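Local coordinates for protein Crov588 (Cafeteriavirus, PDB 6NYR) that is of unknown function but folds as a circular leucine-rich-repeat protein built largely of FNIP repeats, a form that may suit binding of partner molecules, at residues Lys67-Leu72 / Ile83-Ser88; Val386-Gly391 / Lys401-Ser406. All coordinates share one frame; numbering follows the deposited sequence.

Contact 1 (Lys67-Leu72 / Ile83-Ser88)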
loop_
_atom_site.group_PDB
_atom_site.type_symbol
_atom_site.label_atom_id
_atom_site.label_comp_id
_atom_site.label_asym_id
_atom_site.label_seq_id
_atom_site.Cartn_x
_atom_site.Cartn_y
_atom_site.Cartn_z
ATOM N N LYS A 67 -25.394 14.118 -19.064
ATOM C CA LYS A 67 -26.497 13.884 -19.982
ATOM C C LYS A 67 -27.783 13.686 -19.189
ATOM O O LYS A 67 -27.765 13.150 -18.076
ATOM C CB LYS A 67 -26.246 12.652 -20.862
ATOM C CG LYS A 67 -25.004 12.732 -21.729
ATOM C CD LYS A 67 -25.045 13.932 -22.657
ATOM C CE LYS A 67 -23.901 13.892 -23.657
ATOM N NZ LYS A 67 -23.792 15.161 -24.430
ATOM N N ASP A 68 -28.906 14.116 -19.764
ATOM C CA ASP A 68 -30.199 13.800 -19.169
ATOM C C ASP A 68 -30.384 12.288 -19.147
ATOM O O ASP A 68 -30.113 11.603 -20.136
ATOM C CB ASP A 68 -31.332 14.473 -19.938
ATOM C CG ASP A 68 -31.304 15.982 -19.804
ATOM O OD1 ASP A 68 -30.235 16.583 -20.043
ATOM O OD2 ASP A 68 -32.353 16.568 -19.454
ATOM N N VAL A 69 -30.816 11.770 -18.003
ATOM C CA VAL A 69 -30.933 10.336 -17.768
ATOM C C VAL A 69 -32.317 10.084 -17.186
ATOM O O VAL A 69 -32.581 10.444 -16.033
ATOM C CB VAL A 69 -29.840 9.819 -16.826
ATOM C CG1 VAL A 69 -30.006 8.333 -16.572
ATOM C CG2 VAL A 69 -28.454 10.114 -17.401
ATOM N N ASN A 70 -33.201 9.477 -17.977
ATOM C CA ASN A 70 -34.571 9.264 -17.543
ATOM C C ASN A 70 -35.095 7.848 -17.736
ATOM O O ASN A 70 -36.250 7.586 -17.380
ATOM C CB ASN A 70 -35.511 10.242 -18.270
ATOM C CG ASN A 70 -35.406 11.655 -17.739
ATOM O OD1 ASN A 70 -36.108 12.027 -16.798
ATOM N ND2 ASN A 70 -34.521 12.447 -18.333
ATOM N N PHE A 71 -34.301 6.932 -18.290
ATOM C CA PHE A 71 -34.778 5.588 -18.580
ATOM C C PHE A 71 -33.753 4.539 -18.152
ATOM O O PHE A 71 -33.290 3.717 -18.939
ATOM C CB PHE A 71 -35.122 5.454 -20.065
ATOM C CG PHE A 71 -36.346 6.220 -20.465
ATOM C CD1 PHE A 71 -37.598 5.796 -20.052
ATOM C CD2 PHE A 71 -36.255 7.364 -21.238
ATOM C CE1 PHE A 71 -38.733 6.492 -20.402
ATOM C CE2 PHE A 71 -37.390 8.069 -21.594
ATOM C CZ PHE A 71 -38.632 7.630 -21.175
ATOM N N LEU A 72 -33.402 4.552 -16.869
ATOM C CA LEU A 72 -32.545 3.502 -16.352
ATOM C C LEU A 72 -33.300 2.177 -16.304
ATOM O O LEU A 72 -34.524 2.137 -16.136
ATOM C CB LEU A 72 -32.054 3.829 -14.941
ATOM C CG LEU A 72 -30.936 4.846 -14.733
ATOM C CD1 LEU A 72 -29.806 4.682 -15.704
ATOM C CD2 LEU A 72 -31.564 6.237 -14.814
ATOM N N ILE A 83 -18.755 14.612 -10.815
ATOM C CA ILE A 83 -18.606 16.010 -10.431
ATOM C C ILE A 83 -19.408 16.951 -11.317
ATOM O O ILE A 83 -19.838 18.017 -10.858
ATOM C CB ILE A 83 -17.112 16.379 -10.445
ATOM C CG1 ILE A 83 -16.881 17.755 -9.815
ATOM C CG2 ILE A 83 -16.575 16.384 -11.879
ATOM C CD1 ILE A 83 -17.004 17.757 -8.310
ATOM N N TYR A 84 -19.616 16.601 -12.580
ATOM C CA TYR A 84 -20.248 17.507 -13.529
ATOM C C TYR A 84 -21.725 17.204 -13.762
ATOM O O TYR A 84 -22.374 17.920 -14.531
ATOM C CB TYR A 84 -19.490 17.457 -14.863
ATOM C CG TYR A 84 -18.201 18.253 -14.902
ATOM C CD1 TYR A 84 -18.167 19.586 -14.499
ATOM C CD2 TYR A 84 -17.019 17.676 -15.350
ATOM C CE1 TYR A 84 -16.993 20.321 -14.541
ATOM C CE2 TYR A 84 -15.836 18.407 -15.392
ATOM C CZ TYR A 84 -15.831 19.723 -14.987
ATOM O OH TYR A 84 -14.660 20.443 -15.033
ATOM N N LYS A 85 -22.276 16.187 -13.104
ATOM C CA LYS A 85 -23.646 15.764 -13.363
ATOM C C LYS A 85 -24.640 16.597 -12.563
ATOM O O LYS A 85 -24.490 16.770 -11.350
ATOM C CB LYS A 85 -23.810 14.284 -13.021
ATOM C CG LYS A 85 -25.214 13.728 -13.233
ATOM C CD LYS A 85 -25.636 13.803 -14.696
ATOM C CE LYS A 85 -26.957 13.072 -14.931
ATOM N NZ LYS A 85 -28.132 13.988 -15.013
ATOM N N ASN A 86 -25.655 17.109 -13.252
ATOM C CA ASN A 86 -26.786 17.797 -12.649
ATOM C C ASN A 86 -28.015 16.897 -12.699
ATOM O O ASN A 86 -28.021 15.849 -13.350
ATOM C CB ASN A 86 -27.059 19.120 -13.377
ATOM C CG ASN A 86 -27.809 20.120 -12.517
ATOM O OD1 ASN A 86 -28.405 19.765 -11.501
ATOM N ND2 ASN A 86 -27.782 21.383 -12.926
ATOM N N HIS A 87 -29.068 17.316 -11.998
ATOM C CA HIS A 87 -30.346 16.628 -12.072
ATOM C C HIS A 87 -31.480 17.645 -12.067
ATOM O O HIS A 87 -31.408 18.688 -11.413
ATOM C CB HIS A 87 -30.572 15.653 -10.896
ATOM C CG HIS A 87 -29.547 14.568 -10.798
ATOM N ND1 HIS A 87 -29.501 13.503 -11.673
ATOM C CD2 HIS A 87 -28.536 14.376 -9.919
ATOM C CE1 HIS A 87 -28.496 12.710 -11.345
ATOM N NE2 HIS A 87 -27.896 13.216 -10.282
ATOM N N SER A 88 -32.544 17.318 -12.799
ATOM C CA SER A 88 -33.855 17.912 -12.580
ATOM C C SER A 88 -34.647 16.994 -11.652
ATOM O O SER A 88 -34.346 15.803 -11.524
ATOM C CB SER A 88 -34.610 18.108 -13.894
ATOM O OG SER A 88 -35.247 16.913 -14.295
#
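K85 NZ, which reaches across to the carbonyl oxygen K67 O, is gripped by several groups. That bond, 3.2 Å from NZ to K67 O, is weak, and CE lies as near to the same oxygen. NZ has further partners: a salt bridge to E91 OE2 of helix 89-93 and a cation-pi contact with the Y81 ring. The carbonyl of the neighbouring N86 also faces NZ, at a spacing too short to be taken literally. K85 starts with CG anti to the backbone N (chi1 179°), then bends at chi2 and chi4, which turns the ammonium toward segment 67-72. On the way CE passes V69 CG2 at 4.1 Å, the two side chains crossing at a slant. The carboxylate of E91 would probably favour the charged form of the lysine in this buried place. Beside it N86 OD1 accepts H87 N at 2.6 Å in a bent bond, the donor tilted 28° from the carbonyl plane. S88 OG accepts E91 N, so the chain enters helix 89-93 through a serine N-cap. Here a buried lysine, paired with a helix carboxylate, joins the loops before and after strand 78-80, linking successive turns near the N-terminal end of this leucine-rich-repeat solenoid.

Contact 2 (Val386-Gly391 / Lys401-Ser406)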
loop_
_atom_site.group_PDB
_atom_site.type_symbol
_atom_site.label_atom_id
_atom_site.label_comp_id
_atom_site.label_asym_id
_atom_site.label_seq_id
_atom_site.Cartn_x
_atom_site.Cartn_y
_atom_site.Cartn_z
ATOM N N VAL A 386 13.027 -10.629 19.850
ATOM C CA VAL A 386 13.264 -11.249 18.555
ATOM C C VAL A 386 13.577 -10.221 17.472
ATOM O O VAL A 386 14.250 -10.569 16.489
ATOM C CB VAL A 386 12.067 -12.124 18.120
ATOM C CG1 VAL A 386 11.679 -13.099 19.222
ATOM C CG2 VAL A 386 10.881 -11.257 17.724
ATOM N N HIS A 387 13.137 -8.973 17.629
ATOM C CA HIS A 387 13.160 -7.975 16.569
ATOM C C HIS A 387 13.729 -6.687 17.141
ATOM O O HIS A 387 13.144 -6.101 18.058
ATOM C CB HIS A 387 11.749 -7.745 16.015
ATOM C CG HIS A 387 11.709 -6.887 14.792
ATOM N ND1 HIS A 387 11.936 -5.528 14.830
ATOM C CD2 HIS A 387 11.442 -7.188 13.499
ATOM C CE1 HIS A 387 11.827 -5.031 13.610
ATOM N NE2 HIS A 387 11.528 -6.018 12.785
ATOM N N LEU A 388 14.869 -6.252 16.609
ATOM C CA LEU A 388 15.564 -5.066 17.100
ATOM C C LEU A 388 15.926 -4.182 15.917
ATOM O O LEU A 388 16.644 -4.617 15.010
ATOM C CB LEU A 388 16.814 -5.445 17.896
ATOM C CG LEU A 388 17.674 -4.273 18.369
ATOM C CD1 LEU A 388 16.885 -3.351 19.272
ATOM C CD2 LEU A 388 18.912 -4.797 19.081
ATOM N N SER A 389 15.425 -2.947 15.929
ATOM C CA SER A 389 15.667 -1.972 14.872
ATOM C C SER A 389 16.272 -0.714 15.477
ATOM O O SER A 389 15.685 -0.111 16.381
ATOM C CB SER A 389 14.362 -1.652 14.136
ATOM O OG SER A 389 14.580 -0.757 13.062
ATOM N N PHE A 390 17.436 -0.317 14.972
ATOM C CA PHE A 390 18.083 0.924 15.368
ATOM C C PHE A 390 17.794 2.034 14.359
ATOM O O PHE A 390 17.550 1.779 13.177
ATOM C CB PHE A 390 19.602 0.742 15.498
ATOM C CG PHE A 390 20.022 -0.082 16.683
ATOM C CD1 PHE A 390 20.086 0.479 17.946
ATOM C CD2 PHE A 390 20.372 -1.412 16.528
ATOM C CE1 PHE A 390 20.477 -0.271 19.037
ATOM C CE2 PHE A 390 20.767 -2.172 17.614
ATOM C CZ PHE A 390 20.817 -1.601 18.874
ATOM N N GLY A 391 17.817 3.275 14.850
ATOM C CA GLY A 391 17.592 4.449 14.030
ATOM C C GLY A 391 18.863 4.982 13.389
ATOM O O GLY A 391 19.910 4.333 13.369
ATOM N N LYS A 401 28.147 -10.119 25.004
ATOM C CA LYS A 401 26.905 -10.607 25.594
ATOM C C LYS A 401 25.801 -9.559 25.603
ATOM O O LYS A 401 24.969 -9.539 26.525
ATOM C CB LYS A 401 27.163 -11.119 27.011
ATOM C CG LYS A 401 27.500 -12.613 27.086
ATOM C CD LYS A 401 28.890 -12.903 26.528
ATOM C CE LYS A 401 28.897 -14.167 25.676
ATOM N NZ LYS A 401 29.049 -15.425 26.454
ATOM N N VAL A 402 25.746 -8.709 24.584
ATOM C CA VAL A 402 24.758 -7.637 24.545
ATOM C C VAL A 402 23.475 -8.088 23.858
ATOM O O VAL A 402 22.380 -7.933 24.405
ATOM C CB VAL A 402 25.361 -6.395 23.852
ATOM C CG1 VAL A 402 24.333 -5.280 23.772
ATOM C CG2 VAL A 402 26.620 -5.946 24.572
ATOM N N LEU A 403 23.582 -8.637 22.654
ATOM C CA LEU A 403 22.398 -9.065 21.916
ATOM C C LEU A 403 21.894 -10.397 22.464
ATOM O O LEU A 403 22.693 -11.314 22.681
ATOM C CB LEU A 403 22.717 -9.190 20.432
ATOM C CG LEU A 403 23.177 -7.885 19.774
ATOM C CD1 LEU A 403 23.675 -8.129 18.354
ATOM C CD2 LEU A 403 22.058 -6.849 19.778
ATOM N N PRO A 404 20.594 -10.531 22.718
ATOM C CA PRO A 404 20.077 -11.783 23.288
ATOM C C PRO A 404 20.085 -12.927 22.284
ATOM O O PRO A 404 19.972 -12.726 21.071
ATOM C CB PRO A 404 18.646 -11.422 23.707
ATOM C CG PRO A 404 18.254 -10.323 22.758
ATOM C CD PRO A 404 19.523 -9.539 22.479
ATOM N N ASN A 405 20.210 -14.148 22.815
ATOM C CA ASN A 405 20.163 -15.336 21.977
ATOM C C ASN A 405 18.851 -15.472 21.220
ATOM O O ASN A 405 18.831 -16.132 20.175
ATOM C CB ASN A 405 20.376 -16.601 22.820
ATOM C CG ASN A 405 21.740 -16.641 23.490
ATOM O OD1 ASN A 405 22.738 -16.185 22.925
ATOM N ND2 ASN A 405 21.791 -17.192 24.698
ATOM N N SER A 406 17.772 -14.861 21.699
ATOM C CA SER A 406 16.481 -15.022 21.050
ATOM C C SER A 406 16.334 -14.177 19.792
ATOM O O SER A 406 15.352 -14.355 19.063
ATOM C CB SER A 406 15.358 -14.663 22.027
ATOM O OG SER A 406 15.551 -13.366 22.574
#
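L388, the residue that meets L403 across the contact, lays its other methyl, CD1, over one face of the F390 ring, 4.3 Å above the plane and offset toward the rim. The same phenyl ring stacks with F394 and meets F368, a phenylalanine one turn back, with the planes nearly parallel. H387, pointing away from segment 401-406, stacks on Y409. With its CG anti to the backbone N (chi1 176°), L388 sends CD2 inward to touch L403 CD2 at 3.8 Å; the two leucines cross at about a right angle and meet methyl to methyl. L366, L407 and L410 also touch L388, and L410 touches L403 too. Where the backbones come nearest, V386 CA lies 3.8 Å from S406 O and V386 CG1 lies 3.9 Å from that oxygen, without a hydrogen bond. The serine hydroxyl turns elsewhere, S406 OG bonding to N383 O and L385 O, while V386 O is bonded by T408 OG1. With no hydrogen bond between them, strand 387-389 and the loop that follows it meet through van der Waals contact, leucine methyls at one place and V386 against the S406 carbonyl at another, and the polar ties run to outside residues.

Overall arrangement
Contact 1 and contact 2 lie on opposite sides of the ring, their centres 62 Å apart and their nearest atoms about 42 Å. They share no elements, contact 1 being complete in the chain before contact 2 begins. Both tie together nearby parts of the chain. Contact 1 joins two loops near the N-terminal end and is buried, yet it centres on a lysine whose charge is paired with a carboxylate of a short helix. Contact 2, partly buried, pairs one of the regular strands with the loop that follows and is made by leucine methyls and by a valine set against a serine carbonyl. Contact 1 is thus polar and charged, contact 2 without any hydrogen bond between its segments.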